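Local coordinates for protein polynucleotide 5'-triphosphatase (Acanthamoeba polyphaga mimivirus, PDB 3BGY) that hydrolyses the 5'-triphosphate end of mRNA to a diphosphate, as the N-terminal triphosphatase domain of a larger viral capping enzyme, at residues K43-P48 and Y209-E214; D138-T143 and E227-F232; K175-F180 and D189-K194. All coordinates share one frame; numbering follows the deposited sequence. Where two conformers were deposited one is given.

Contact 1 of 3, residues K43-P48 and Y209-E214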
loop_
_atom_site.group_PDB
_atom_site.type_symbol
_atom_site.label_atom_id
_atom_site.label_comp_id
_atom_site.label_asym_id
_atom_site.label_seq_id
_atom_site.Cartn_x
_atom_site.Cartn_y
_atom_site.Cartn_z
ATOM N N LYS A 43 11.575 0.770 7.300
ATOM C CA LYS A 43 11.074 0.747 8.675
ATOM C C LYS A 43 11.566 1.924 9.513
ATOM O O LYS A 43 12.422 2.677 9.088
ATOM C CB LYS A 43 11.440 -0.590 9.350
ATOM C CG LYS A 43 11.041 -1.852 8.550
ATOM C CD LYS A 43 9.546 -1.881 8.220
ATOM C CE LYS A 43 9.156 -3.064 7.373
ATOM N NZ LYS A 43 7.744 -2.988 6.908
ATOM N N ASN A 44 10.944 2.099 10.691
ATOM C CA ASN A 44 11.278 3.161 11.658
ATOM C C ASN A 44 11.126 4.568 11.140
ATOM O O ASN A 44 12.035 5.391 11.274
ATOM C CB ASN A 44 12.693 2.972 12.224
ATOM C CG ASN A 44 12.849 1.682 12.961
ATOM O OD1 ASN A 44 11.890 1.151 13.515
ATOM N ND2 ASN A 44 14.073 1.155 12.966
ATOM N N ILE A 45 10.055 4.791 10.375
ATOM C CA ILE A 45 9.793 6.127 9.856
ATOM C C ILE A 45 8.853 6.814 10.856
ATOM O O ILE A 45 7.784 6.280 11.179
ATOM C CB ILE A 45 9.116 6.079 8.460
ATOM C CG1 ILE A 45 9.992 5.299 7.454
ATOM C CG2 ILE A 45 8.799 7.518 7.983
ATOM C CD1 ILE A 45 11.408 5.788 7.290
ATOM N N ASN A 46 9.336 7.903 11.442
ATOM C CA ASN A 46 8.560 8.646 12.429
ATOM C C ASN A 46 8.262 10.034 11.889
ATOM O O ASN A 46 8.622 10.321 10.754
ATOM C CB ASN A 46 9.287 8.592 13.767
ATOM C CG ASN A 46 9.397 7.161 14.269
ATOM O OD1 ASN A 46 8.376 6.483 14.454
ATOM N ND2 ASN A 46 10.622 6.658 14.383
ATOM N N TYR A 47 7.579 10.882 12.656
ATOM C CA TYR A 47 7.200 12.213 12.145
ATOM C C TYR A 47 8.358 13.066 11.589
ATOM O O TYR A 47 8.230 13.583 10.489
ATOM C CB TYR A 47 6.353 13.000 13.172
ATOM C CG TYR A 47 5.858 14.306 12.608
ATOM C CD1 TYR A 47 4.755 14.331 11.738
ATOM C CD2 TYR A 47 6.532 15.509 12.862
ATOM C CE1 TYR A 47 4.351 15.524 11.134
ATOM C CE2 TYR A 47 6.125 16.715 12.273
ATOM C CZ TYR A 47 5.037 16.704 11.399
ATOM O OH TYR A 47 4.669 17.859 10.760
ATOM N N PRO A 48 9.493 13.189 12.318
ATOM C CA PRO A 48 10.568 14.014 11.734
ATOM C C PRO A 48 11.103 13.489 10.381
ATOM O O PRO A 48 11.399 14.297 9.491
ATOM C CB PRO A 48 11.651 14.042 12.835
ATOM C CG PRO A 48 11.315 12.988 13.757
ATOM C CD PRO A 48 9.833 12.798 13.704
ATOM N N TYR A 209 3.699 6.337 10.291
ATOM C CA TYR A 209 4.247 6.788 9.005
ATOM C C TYR A 209 4.894 5.655 8.250
ATOM O O TYR A 209 5.601 4.851 8.836
ATOM C CB TYR A 209 5.221 7.973 9.256
ATOM C CG TYR A 209 4.593 9.089 10.069
ATOM C CD1 TYR A 209 3.774 10.056 9.454
ATOM C CD2 TYR A 209 4.704 9.112 11.477
ATOM C CE1 TYR A 209 3.090 11.016 10.202
ATOM C CE2 TYR A 209 3.995 10.064 12.250
ATOM C CZ TYR A 209 3.202 11.004 11.604
ATOM O OH TYR A 209 2.522 11.932 12.355
ATOM N N GLU A 210 4.586 5.560 6.956
ATOM C CA GLU A 210 5.060 4.466 6.104
ATOM C C GLU A 210 5.738 4.999 4.863
ATOM O O GLU A 210 5.238 5.924 4.236
ATOM C CB GLU A 210 3.862 3.566 5.735
ATOM C CG GLU A 210 3.334 2.818 6.979
ATOM C CD GLU A 210 2.106 1.962 6.777
ATOM O OE1 GLU A 210 1.581 1.884 5.648
ATOM O OE2 GLU A 210 1.662 1.362 7.786
ATOM N N LEU A 211 6.864 4.387 4.496
ATOM C CA LEU A 211 7.645 4.809 3.322
ATOM C C LEU A 211 7.958 3.587 2.491
ATOM O O LEU A 211 8.460 2.572 3.005
ATOM C CB LEU A 211 8.979 5.448 3.731
ATOM C CG LEU A 211 10.009 5.780 2.632
ATOM C CD1 LEU A 211 9.491 6.862 1.684
ATOM C CD2 LEU A 211 11.321 6.247 3.267
ATOM N N GLU A 212 7.635 3.655 1.203
ATOM C CA GLU A 212 7.943 2.522 0.338
ATOM C C GLU A 212 8.427 2.957 -1.013
ATOM O O GLU A 212 8.130 4.051 -1.451
ATOM C CB GLU A 212 6.694 1.680 0.023
ATOM C CG GLU A 212 5.978 1.026 1.174
ATOM C CD GLU A 212 4.808 1.844 1.667
ATOM O OE1 GLU A 212 4.162 2.551 0.859
ATOM O OE2 GLU A 212 4.529 1.772 2.871
ATOM N N LEU A 213 9.257 2.120 -1.634
ATOM C CA LEU A 213 9.693 2.343 -3.013
ATOM C C LEU A 213 9.002 1.202 -3.769
ATOM O O LEU A 213 9.346 0.030 -3.583
ATOM C CB LEU A 213 11.225 2.245 -3.177
ATOM C CG LEU A 213 11.693 2.264 -4.652
ATOM C CD1 LEU A 213 11.501 3.648 -5.253
ATOM C CD2 LEU A 213 13.129 1.823 -4.772
ATOM N N GLU A 214 7.996 1.540 -4.585
ATOM C CA GLU A 214 7.254 0.529 -5.345
ATOM C C GLU A 214 7.625 0.574 -6.827
ATOM O O GLU A 214 7.741 1.653 -7.406
ATOM C CB GLU A 214 5.732 0.732 -5.204
ATOM C CG GLU A 214 5.255 1.038 -3.792
ATOM C CD GLU A 214 3.938 0.382 -3.429
ATOM O OE1 GLU A 214 3.101 0.122 -4.323
ATOM O OE2 GLU A 214 3.737 0.138 -2.221
HETATM O O HOH W 1 6.468 4.193 10.991
HETATM O O HOH W 2 7.919 2.927 9.423
HETATM O O HOH W 3 5.331 5.398 12.515
#
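Tyr-47 and Tyr-209 form an offset edge-to-face aromatic pair. The edge of the Tyr-47 ring is turned toward the face of Tyr-209, with centroids 5.8 Å apart and planes at 65°. Tyr-47 CD1 lies 3.7 Å from CZ of Tyr-209, which sits near the plane of the Tyr-47 ring. The backbone of Tyr-47 adds a CH-pi contact. Its CA stands 4.2 Å from the centroid of the Tyr-209 ring, only 23° off the ring normal.

The apolar contacts centre on Ile-45. At chi1 -58° its CG1 is anti to the carbonyl carbon and its CG2 anti to the backbone N. Each branch has its own partner. Ile-45 CG2 touches Tyr-209 CB at 3.8 Å, and Ile-45 CG1 touches Leu-211 CB at 3.9 Å.

The backbones are joined through water. One water accepts from Ile-45 N and donates to Tyr-209 O at 3.1 Å. Another accepts from Tyr-209 N at 2.9 Å and donates to Ile-45 O at 2.9 Å.

Residues 43-46 link strand 36-42 to helix 47-60, which begins with Tyr-47 and Pro-48. Strands 36-42 and 208-215 pair to close the antiparallel barrel, as at Leu-211 with Phe-42; past that pair, waters bridge the two backbones. Phe-50 of helix 47-60 meets the Tyr-209 ring, and Val-231 of helix 221-235 touches Leu-211.

Contact 2 of 3, residues D138-T143 and E227-F232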
loop_
_atom_site.group_PDB
_atom_site.type_symbol
_atom_site.label_atom_id
_atom_site.label_comp_id
_atom_site.label_asym_id
_atom_site.label_seq_id
_atom_site.Cartn_x
_atom_site.Cartn_y
_atom_site.Cartn_z
ATOM N N ASP A 138 19.608 -8.138 6.113
ATOM C CA ASP A 138 20.554 -8.082 7.232
ATOM C C ASP A 138 21.185 -6.689 7.360
ATOM O O ASP A 138 21.717 -6.132 6.389
ATOM C CB ASP A 138 21.674 -9.131 7.079
ATOM C CG ASP A 138 21.164 -10.571 7.060
ATOM O OD1 ASP A 138 20.050 -10.863 7.552
ATOM O OD2 ASP A 138 21.910 -11.432 6.542
ATOM N N ASN A 139 21.085 -6.130 8.572
ATOM C CA ASN A 139 21.647 -4.825 8.944
ATOM C C ASN A 139 21.110 -3.526 8.306
ATOM O O ASN A 139 21.696 -2.449 8.482
ATOM C CB ASN A 139 23.194 -4.870 8.895
ATOM C CG ASN A 139 23.777 -6.006 9.741
ATOM O OD1 ASN A 139 24.473 -6.888 9.228
ATOM N ND2 ASN A 139 23.460 -6.006 11.028
ATOM N N TRP A 140 20.044 -3.633 7.513
ATOM C CA TRP A 140 19.407 -2.459 6.895
ATOM C C TRP A 140 17.938 -2.565 7.258
ATOM O O TRP A 140 17.331 -3.628 7.134
ATOM C CB TRP A 140 19.583 -2.428 5.377
ATOM C CG TRP A 140 21.005 -2.253 4.967
ATOM C CD1 TRP A 140 21.940 -3.242 4.850
ATOM C CD2 TRP A 140 21.657 -1.038 4.611
ATOM N NE1 TRP A 140 23.129 -2.727 4.437
ATOM C CE2 TRP A 140 22.997 -1.373 4.276
ATOM C CE3 TRP A 140 21.247 0.306 4.525
ATOM C CZ2 TRP A 140 23.941 -0.411 3.861
ATOM C CZ3 TRP A 140 22.188 1.281 4.108
ATOM C CH2 TRP A 140 23.523 0.907 3.778
ATOM N N ALA A 141 17.361 -1.453 7.686
ATOM C CA ALA A 141 15.970 -1.431 8.134
ATOM C C ALA A 141 14.923 -1.386 7.006
ATOM O O ALA A 141 14.157 -0.416 6.869
ATOM C CB ALA A 141 15.775 -0.268 9.119
ATOM N N ILE A 142 14.925 -2.439 6.187
ATOM C CA ILE A 142 13.971 -2.586 5.077
ATOM C C ILE A 142 13.541 -3.998 4.873
ATOM O O ILE A 142 14.218 -4.942 5.320
ATOM C CB ILE A 142 14.555 -2.164 3.680
ATOM C CG1 ILE A 142 15.947 -2.753 3.433
ATOM C CG2 ILE A 142 14.528 -0.700 3.526
ATOM C CD1 ILE A 142 16.448 -2.618 2.012
ATOM N N THR A 143 12.365 -4.149 4.267
ATOM C CA THR A 143 11.874 -5.457 3.885
ATOM C C THR A 143 11.569 -5.384 2.402
ATOM O O THR A 143 11.274 -4.309 1.896
ATOM C CB THR A 143 10.645 -5.962 4.664
ATOM O OG1 THR A 143 9.534 -5.074 4.506
ATOM C CG2 THR A 143 10.966 -6.125 6.136
ATOM N N GLU A 227 18.954 3.047 -6.026
ATOM C CA GLU A 227 17.780 3.838 -5.625
ATOM C C GLU A 227 17.534 3.731 -4.118
ATOM O O GLU A 227 17.230 4.732 -3.465
ATOM C CB GLU A 227 16.532 3.424 -6.415
ATOM C CG GLU A 227 16.566 3.953 -7.834
ATOM C CD GLU A 227 15.313 3.675 -8.647
ATOM O OE1 GLU A 227 14.294 3.230 -8.076
ATOM O OE2 GLU A 227 15.364 3.898 -9.881
ATOM N N LEU A 228 17.780 2.556 -3.539
ATOM C CA LEU A 228 17.571 2.389 -2.100
ATOM C C LEU A 228 18.633 3.164 -1.318
ATOM O O LEU A 228 18.335 3.711 -0.265
ATOM C CB LEU A 228 17.580 0.918 -1.695
ATOM C CG LEU A 228 16.473 0.053 -2.293
ATOM C CD1 LEU A 228 16.594 -1.354 -1.795
ATOM C CD2 LEU A 228 15.123 0.630 -1.966
ATOM N N LEU A 229 19.862 3.207 -1.852
ATOM C CA LEU A 229 20.947 3.968 -1.216
ATOM C C LEU A 229 20.609 5.461 -1.190
ATOM O O LEU A 229 20.857 6.124 -0.188
ATOM C CB LEU A 229 22.281 3.736 -1.928
ATOM C CG LEU A 229 23.005 2.454 -1.515
ATOM C CD1 LEU A 229 24.235 2.255 -2.382
ATOM C CD2 LEU A 229 23.371 2.506 -0.021
ATOM N N ASN A 230 19.997 5.968 -2.266
ATOM C CA ASN A 230 19.598 7.381 -2.340
ATOM C C ASN A 230 18.577 7.721 -1.247
ATOM O O ASN A 230 18.707 8.750 -0.572
ATOM C CB ASN A 230 19.007 7.718 -3.715
ATOM C CG ASN A 230 20.058 7.833 -4.813
ATOM O OD1 ASN A 230 21.261 7.920 -4.553
ATOM N ND2 ASN A 230 19.595 7.846 -6.059
ATOM N N VAL A 231 17.612 6.820 -1.028
ATOM C CA VAL A 231 16.587 7.024 0.018
ATOM C C VAL A 231 17.226 6.960 1.419
ATOM O O VAL A 231 16.929 7.803 2.286
ATOM C CB VAL A 231 15.439 5.987 -0.085
ATOM C CG1 VAL A 231 14.386 6.241 0.981
ATOM C CG2 VAL A 231 14.823 6.026 -1.473
ATOM N N PHE A 232 18.130 5.991 1.628
ATOM C CA PHE A 232 18.846 5.888 2.909
ATOM C C PHE A 232 19.687 7.124 3.211
ATOM O O PHE A 232 19.809 7.509 4.362
ATOM C CB PHE A 232 19.730 4.635 2.980
ATOM C CG PHE A 232 18.979 3.402 3.397
ATOM C CD1 PHE A 232 18.382 3.326 4.684
ATOM C CD2 PHE A 232 18.839 2.323 2.517
ATOM C CE1 PHE A 232 17.659 2.179 5.079
ATOM C CE2 PHE A 232 18.120 1.167 2.898
ATOM C CZ PHE A 232 17.528 1.100 4.182
#
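Trp-140 turns an edge of its six-membered ring toward the face of Phe-232 in an edge-to-face aromatic pair. The centroids are 4.9 Å apart and the planes meet at 59°. Trp-140 CE3 is the atom that points in. It sits over the centre of the Phe-232 ring, 3.6 Å above its plane.

The remaining contacts are aliphatic. Ile-142 divides its branches between two residues one helical turn apart. Its CG2 meets Phe-232 CZ at 3.6 Å, and its CD1 meets Leu-228 CD1 at 4.0 Å. Here chi1 of 47° puts CG1 in the crowded position between the backbone N and the carbonyl carbon. At the far end of the indole, Trp-140 CH2 reaches Leu-229 CD2 at 4.1 Å.

Ile-142 N donates to Trp-140 O at 2.8 Å, closing an inverse gamma turn centred on Ala-141. The turn sets Trp-140 and Ile-142, on either side of Ala-141 in sequence, against the same Phe-232 ring. Phe-42 of strand 36-42 also meets that ring.

The contact packs the C-terminal helix 221-235 against the turn leading into strand 142-152. This is a tunnel triphosphatase, and the contact lays a helix on the outer side of its antiparallel beta barrel.

Contact 3 of 3, residues K175-F180 and D189-K194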
loop_
_atom_site.group_PDB
_atom_site.type_symbol
_atom_site.label_atom_id
_atom_site.label_comp_id
_atom_site.label_asym_id
_atom_site.label_seq_id
_atom_site.Cartn_x
_atom_site.Cartn_y
_atom_site.Cartn_z
ATOM N N LYS A 175 -5.728 7.401 5.281
ATOM C CA LYS A 175 -4.391 7.743 4.799
ATOM C C LYS A 175 -4.239 9.042 4.053
ATOM O O LYS A 175 -5.152 9.423 3.316
ATOM C CB LYS A 175 -3.976 6.638 3.829
ATOM C CG LYS A 175 -3.753 5.259 4.486
ATOM C CD LYS A 175 -3.301 4.235 3.458
ATOM C CE LYS A 175 -3.040 2.891 4.097
ATOM N NZ LYS A 175 -2.502 1.913 3.110
ATOM N N THR A 176 -3.096 9.714 4.265
ATOM C CA THR A 176 -2.730 10.910 3.498
ATOM C C THR A 176 -1.436 10.425 2.853
ATOM O O THR A 176 -0.403 10.271 3.529
ATOM C CB THR A 176 -2.521 12.180 4.357
ATOM O OG1 THR A 176 -3.769 12.514 4.975
ATOM C CG2 THR A 176 -2.081 13.371 3.461
ATOM N N ARG A 177 -1.495 10.278 1.545
ATOM C CA ARG A 177 -0.362 9.764 0.801
ATOM C C ARG A 177 0.192 10.790 -0.160
ATOM O O ARG A 177 -0.524 11.668 -0.642
ATOM C CB ARG A 177 -0.818 8.508 0.041
ATOM C CG ARG A 177 0.260 7.732 -0.751
ATOM C CD ARG A 177 -0.345 6.532 -1.469
ATOM N NE ARG A 177 -1.384 6.914 -2.428
ATOM C CZ ARG A 177 -2.147 6.057 -3.113
ATOM N NH1 ARG A 177 -2.009 4.747 -2.959
ATOM N NH2 ARG A 177 -3.044 6.511 -3.975
ATOM N N TYR A 178 1.510 10.759 -0.296
ATOM C CA TYR A 178 2.207 11.585 -1.269
ATOM C C TYR A 178 2.963 10.552 -2.103
ATOM O O TYR A 178 3.673 9.707 -1.544
ATOM C CB TYR A 178 3.195 12.545 -0.613
ATOM C CG TYR A 178 2.568 13.537 0.316
ATOM C CD1 TYR A 178 2.303 13.186 1.652
ATOM C CD2 TYR A 178 2.197 14.816 -0.132
ATOM C CE1 TYR A 178 1.665 14.093 2.543
ATOM C CE2 TYR A 178 1.551 15.738 0.744
ATOM C CZ TYR A 178 1.290 15.365 2.078
ATOM O OH TYR A 178 0.637 16.234 2.930
ATOM N N SER A 179 2.764 10.582 -3.423
ATOM C CA SER A 179 3.424 9.648 -4.341
ATOM C C SER A 179 4.287 10.414 -5.310
ATOM O O SER A 179 3.844 11.379 -5.942
ATOM C CB SER A 179 2.399 8.806 -5.111
ATOM O OG SER A 179 1.633 8.000 -4.221
ATOM N N PHE A 180 5.551 10.011 -5.400
ATOM C CA PHE A 180 6.477 10.700 -6.281
ATOM C C PHE A 180 6.977 9.748 -7.344
ATOM O O PHE A 180 7.662 8.783 -7.039
ATOM C CB PHE A 180 7.648 11.246 -5.456
ATOM C CG PHE A 180 7.210 12.133 -4.333
ATOM C CD1 PHE A 180 6.966 13.494 -4.557
ATOM C CD2 PHE A 180 7.014 11.608 -3.037
ATOM C CE1 PHE A 180 6.531 14.339 -3.524
ATOM C CE2 PHE A 180 6.580 12.451 -1.981
ATOM C CZ PHE A 180 6.336 13.833 -2.225
ATOM N N ASP A 189 6.330 6.232 -2.267
ATOM C CA ASP A 189 5.055 6.520 -1.586
ATOM C C ASP A 189 5.368 6.787 -0.128
ATOM O O ASP A 189 6.054 5.991 0.503
ATOM C CB ASP A 189 4.099 5.331 -1.611
ATOM C CG ASP A 189 3.550 5.031 -2.990
ATOM O OD1 ASP A 189 3.603 5.915 -3.879
ATOM O OD2 ASP A 189 3.039 3.905 -3.153
ATOM N N ILE A 190 4.906 7.913 0.394
ATOM C CA ILE A 190 5.118 8.237 1.811
ATOM C C ILE A 190 3.733 8.533 2.337
ATOM O O ILE A 190 3.036 9.419 1.820
ATOM C CB ILE A 190 6.159 9.392 2.030
ATOM C CG1 ILE A 190 6.365 9.692 3.512
ATOM C CG2 ILE A 190 5.743 10.656 1.367
ATOM C CD1 ILE A 190 7.240 8.777 4.255
ATOM N N THR A 191 3.387 7.888 3.446
ATOM C CA THR A 191 2.013 7.981 3.936
ATOM C C THR A 191 1.863 8.205 5.428
ATOM O O THR A 191 2.596 7.629 6.224
ATOM C CB THR A 191 1.274 6.654 3.588
ATOM O OG1 THR A 191 1.472 6.311 2.212
ATOM C CG2 THR A 191 -0.230 6.777 3.792
ATOM N N ASP A 192 0.925 9.092 5.780
ATOM C CA ASP A 192 0.559 9.373 7.175
ATOM C C ASP A 192 -0.672 8.450 7.314
ATOM O O ASP A 192 -1.687 8.644 6.623
ATOM C CB ASP A 192 0.186 10.859 7.293
ATOM C CG ASP A 192 -0.507 11.214 8.612
ATOM O OD1 ASP A 192 -1.201 10.369 9.212
ATOM O OD2 ASP A 192 -0.394 12.382 9.029
ATOM N N VAL A 193 -0.584 7.429 8.171
ATOM C CA VAL A 193 -1.678 6.453 8.282
ATOM C C VAL A 193 -2.302 6.420 9.674
ATOM O O VAL A 193 -1.590 6.306 10.678
ATOM C CB VAL A 193 -1.154 4.983 7.999
ATOM C CG1 VAL A 193 -2.294 3.943 8.038
ATOM C CG2 VAL A 193 -0.385 4.875 6.715
ATOM N N LYS A 194 -3.639 6.461 9.727
ATOM C CA LYS A 194 -4.378 6.342 11.001
ATOM C C LYS A 194 -5.078 4.991 10.903
ATOM O O LYS A 194 -5.903 4.784 10.021
ATOM C CB LYS A 194 -5.356 7.511 11.194
ATOM C CG LYS A 194 -4.604 8.805 11.613
ATOM C CD LYS A 194 -5.529 10.006 11.664
ATOM C CE LYS A 194 -4.763 11.310 11.906
ATOM N NZ LYS A 194 -3.806 11.213 13.068
#
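Lys-175 runs extended past Thr-191 and Val-193. Its CB touches Thr-191 CG2 at 3.7 Å. Its CG is anti to the carbonyl carbon (chi1 -67°) and meets Thr-191 CG2 at 3.9 Å and Val-193 CG2 at 4.1 Å. CD stays near the same threonine methyl. CE lies 4.1 Å from Val-193 CG1, where the lysine and valine side chains lie side by side. NZ makes a long, weak ion pair with Asp-73 of strand 66-77.

The two strands are the arms of a beta hairpin in the closed barrel. The short segments 175-180 and 189-194 run antiparallel, their N-to-C directions 173° apart. Thr-176 with Asp-192 and Tyr-178 with Ile-190 are hydrogen-bonded pairs, each with two nearly straight backbone bonds. The face with Lys-175, Arg-177 and Asp-189 is charged, consistent with the lining of the tunnel. The other face packs under helix 47-60, where Thr-54 touches both Tyr-178 and Ile-190.

Ser-179 OG donates to Asp-189 OD1 at 2.9 Å from above the carboxylate plane, 56° out of it. OD2 of this aspartate forms a salt bridge with Arg-187. Tyr-178 CB packs on Ile-190 CG2 at 3.7 Å. Phe-180 CE2 reaches the same methyl.

All three contacts are partly buried and reach the same barrel sheet. Contact 3, nearest the chain centre, has no exposed residue among those that touch. Contacts 1 and 2 each mix buried and exposed ones. Contact 3 pairs strands by direct backbone bonds. Contact 1 joins a loop and helix start to a strand through waters, an aromatic pair and Ile-45 packing. Contact 2 joins a helix to a turn and the strand after it by apolar and aromatic contacts. Backbone hydrogen bonds such as Thr-191 N to Glu-210 O join contacts 1 and 3. Strand 208-215 also leads to the helix of contact 2, and Lys-43 N probably bonds Ala-141 O. Contacts 2 and 3 do not touch.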